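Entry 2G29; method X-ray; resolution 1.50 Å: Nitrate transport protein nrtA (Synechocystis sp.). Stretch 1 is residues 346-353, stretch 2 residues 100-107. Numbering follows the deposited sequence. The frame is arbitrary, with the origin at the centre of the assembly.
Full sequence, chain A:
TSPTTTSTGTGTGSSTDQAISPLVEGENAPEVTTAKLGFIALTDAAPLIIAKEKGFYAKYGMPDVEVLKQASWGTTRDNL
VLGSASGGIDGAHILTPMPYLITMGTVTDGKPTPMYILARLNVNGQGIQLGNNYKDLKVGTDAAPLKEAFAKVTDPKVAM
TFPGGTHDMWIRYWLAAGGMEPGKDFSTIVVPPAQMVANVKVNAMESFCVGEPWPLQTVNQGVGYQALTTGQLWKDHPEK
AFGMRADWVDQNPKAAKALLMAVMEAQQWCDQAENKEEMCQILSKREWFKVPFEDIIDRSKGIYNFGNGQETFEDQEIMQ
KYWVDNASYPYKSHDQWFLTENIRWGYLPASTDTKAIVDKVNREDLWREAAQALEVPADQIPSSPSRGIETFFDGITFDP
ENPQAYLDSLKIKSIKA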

# COMPACT_ATOMS: atom_id res chain seq x y z
N GLY A 346 -11.77 -3.14 -15.33
CA GLY A 346 -12.43 -4.42 -15.56
C GLY A 346 -12.11 -5.54 -14.59
O GLY A 346 -12.44 -6.70 -14.86
N TYR A 347 -11.45 -5.23 -13.48
CA TYR A 347 -11.16 -6.25 -12.48
C TYR A 347 -12.40 -6.63 -11.69
O TYR A 347 -12.48 -7.74 -11.17
CB TYR A 347 -10.08 -5.76 -11.50
CG TYR A 347 -8.69 -5.71 -12.07
CD1 TYR A 347 -8.03 -4.50 -12.22
CD2 TYR A 347 -8.02 -6.88 -12.43
CE1 TYR A 347 -6.70 -4.46 -12.71
CE2 TYR A 347 -6.70 -6.85 -12.91
CZ TYR A 347 -6.06 -5.64 -13.05
OH TYR A 347 -4.74 -5.63 -13.48
N LEU A 348 -13.36 -5.72 -11.59
CA LEU A 348 -14.61 -5.97 -10.88
C LEU A 348 -15.77 -5.62 -11.82
O LEU A 348 -15.65 -4.73 -12.65
CB LEU A 348 -14.74 -5.13 -9.60
CG LEU A 348 -13.81 -5.50 -8.43
CD1 LEU A 348 -14.10 -4.53 -7.30
CD2 LEU A 348 -14.05 -6.96 -7.97
N PRO A 349 -16.92 -6.28 -11.64
CA PRO A 349 -18.07 -5.99 -12.51
C PRO A 349 -18.51 -4.53 -12.39
O PRO A 349 -18.53 -3.96 -11.30
CB PRO A 349 -19.15 -6.95 -11.98
CG PRO A 349 -18.39 -8.05 -11.31
CD PRO A 349 -17.21 -7.34 -10.66
N ALA A 350 -18.91 -3.93 -13.51
CA ALA A 350 -19.38 -2.56 -13.51
C ALA A 350 -20.63 -2.45 -12.64
O ALA A 350 -21.37 -3.41 -12.45
CB ALA A 350 -19.70 -2.13 -14.95
N SER A 351 -20.89 -1.28 -12.10
CA SER A 351 -22.09 -1.20 -11.24
C SER A 351 -21.99 -1.97 -9.88
O SER A 351 -22.83 -1.70 -9.02
CB SER A 351 -23.33 -1.67 -12.03
OG SER A 351 -23.48 -0.99 -13.30
N THR A 352 -21.06 -2.93 -9.70
CA THR A 352 -20.86 -3.58 -8.38
C THR A 352 -21.31 -2.55 -7.36
O THR A 352 -21.04 -1.37 -7.56
CB THR A 352 -19.31 -3.82 -8.12
OG1 THR A 352 -18.88 -5.03 -8.77
CG2 THR A 352 -18.97 -3.87 -6.60
N ASP A 353 -21.99 -2.95 -6.30
CA ASP A 353 -22.44 -2.00 -5.27
C ASP A 353 -21.22 -1.77 -4.36
O ASP A 353 -21.05 -2.45 -3.34
CB ASP A 353 -23.59 -2.61 -4.48
CG ASP A 353 -24.27 -1.63 -3.58
OD1 ASP A 353 -23.63 -0.61 -3.18
OD2 ASP A 353 -25.44 -1.88 -3.24
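Stretch 2 100-107: YLITMGTV

How does stretch 2 approach the start of stretch 1? It comes as the end of a helix: residues 100-104 are helical, held by Met104 N to Tyr100 O at 2.9 Å and Gly105 N to Leu101 O at 2.9 Å, and Gly105, with positive phi, breaks the helix and leads into Thr106 and Val107. Stretch 1 has no regular helix or strand, so this is a helix end and the turn after it set against an irregular segment, far apart in sequence. Gly346 closes a preceding helix in a Schellman motif and makes no contact itself. At Tyr347 the CA-to-CB bond points toward stretch 2, yet the closest approach is made by the backbone: Tyr347 O lies 3.8 Å from Thr106 OG1, a distance too long for a hydrogen bond. The hydroxyl of Tyr347 is hydrogen-bonded elsewhere in the structure.

What fills the centre of the contact? Leu348 does, with the largest covered area of any residue here. Leu348 CA and Thr106 CA are the nearest CA pair across the stretches, 7.8 Å apart, a spacing that leaves room for side chains between the backbones. The CA-to-CB bond of Leu348 points sideways, but with chi1 m and chi2 t the end of the side chain comes nearer to stretch 2. There Leu348 CD2 lies 3.9 Å from Leu101 CD2 and 3.9 Å from Met104 SD, while Thr106 CG2 is 4.3 Å from the same Leu348 CD2. One methyl group thus meets three residues, two on the last part of the helix and one beyond Gly105.

Why does the chain touch stretch 2 again only at Thr352? A type II beta turn from Pro349 to Thr352 carries Ala350 and Ser351 out of reach, with Ser351 at the positive phi usual for the third position of such a turn. Two bonds converge on one carbonyl: Thr352 N reaches Pro349 O at 3.2 Å, and Thr352 OG1 donates to Pro349 O at 2.8 Å. With its hydroxyl engaged in this way, Thr352 offers a methyl to the helix, and Thr352 CG2 packs 4.1 Å from Met104 CE.

What holds the two stretches together overall? No hydrogen bond crosses between them, and the 217 Å² buried, both sides summed, rests mainly on apolar packing. Met104 links the two contact sites: Met104 SD and Met104 CE both lie 3.9 Å from Leu348 CD2, and Met104 CE also reaches to 4.1 Å from Thr352 CG2. Asp353, out of reach of stretch 2, instead caps the helix that follows.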

# COMPACT_ATOMS: atom_id res chain seq x y z
N TYR A 100 -10.72 -6.77 -0.29
CA TYR A 100 -11.95 -6.75 -1.07
C TYR A 100 -11.93 -7.86 -2.14
O TYR A 100 -12.89 -8.60 -2.28
CB TYR A 100 -12.11 -5.39 -1.75
CG TYR A 100 -12.53 -4.34 -0.76
CD1 TYR A 100 -11.60 -3.48 -0.16
CD2 TYR A 100 -13.86 -4.28 -0.35
CE1 TYR A 100 -12.00 -2.59 0.82
CE2 TYR A 100 -14.28 -3.40 0.64
CZ TYR A 100 -13.34 -2.56 1.22
OH TYR A 100 -13.77 -1.72 2.21
N LEU A 101 -10.84 -7.97 -2.88
CA LEU A 101 -10.76 -8.98 -3.93
C LEU A 101 -10.80 -10.40 -3.35
O LEU A 101 -11.30 -11.33 -3.96
CB LEU A 101 -9.50 -8.76 -4.76
CG LEU A 101 -9.43 -7.37 -5.44
CD1 LEU A 101 -8.02 -7.13 -5.91
CD2 LEU A 101 -10.40 -7.27 -6.62
N ILE A 102 -10.25 -10.57 -2.16
CA ILE A 102 -10.25 -11.88 -1.51
C ILE A 102 -11.65 -12.19 -0.92
O ILE A 102 -12.15 -13.32 -1.02
CB ILE A 102 -9.17 -11.95 -0.40
CG1 ILE A 102 -7.79 -11.86 -1.06
CG2 ILE A 102 -9.32 -13.24 0.39
CD1 ILE A 102 -6.63 -11.66 -0.04
N THR A 103 -12.29 -11.20 -0.30
CA THR A 103 -13.64 -11.40 0.26
C THR A 103 -14.61 -11.71 -0.89
O THR A 103 -15.43 -12.64 -0.80
CB THR A 103 -14.15 -10.13 0.95
OG1 THR A 103 -13.36 -9.87 2.13
CG2 THR A 103 -15.59 -10.26 1.31
N MET A 104 -14.52 -10.93 -1.96
CA MET A 104 -15.45 -11.14 -3.09
C MET A 104 -15.14 -12.44 -3.79
O MET A 104 -16.08 -13.16 -4.18
CB MET A 104 -15.35 -9.97 -4.07
CG MET A 104 -15.81 -8.69 -3.43
SD MET A 104 -15.60 -7.16 -4.44
CE MET A 104 -17.05 -7.35 -5.50
N GLY A 105 -13.84 -12.72 -3.96
CA GLY A 105 -13.43 -13.99 -4.54
C GLY A 105 -12.68 -13.91 -5.86
O GLY A 105 -12.14 -14.93 -6.31
N THR A 106 -12.62 -12.74 -6.47
CA THR A 106 -11.99 -12.62 -7.78
C THR A 106 -10.57 -13.14 -7.89
O THR A 106 -10.20 -13.65 -8.93
CB THR A 106 -12.03 -11.17 -8.25
OG1 THR A 106 -11.38 -11.02 -9.52
CG2 THR A 106 -11.38 -10.33 -7.31
N VAL A 107 -9.77 -13.02 -6.82
CA VAL A 107 -8.38 -13.45 -6.85
C VAL A 107 -8.17 -14.72 -6.04
O VAL A 107 -7.07 -14.98 -5.58
CB VAL A 107 -7.44 -12.37 -6.29
CG1 VAL A 107 -7.49 -11.12 -7.15
CG2 VAL A 107 -7.79 -12.05 -4.85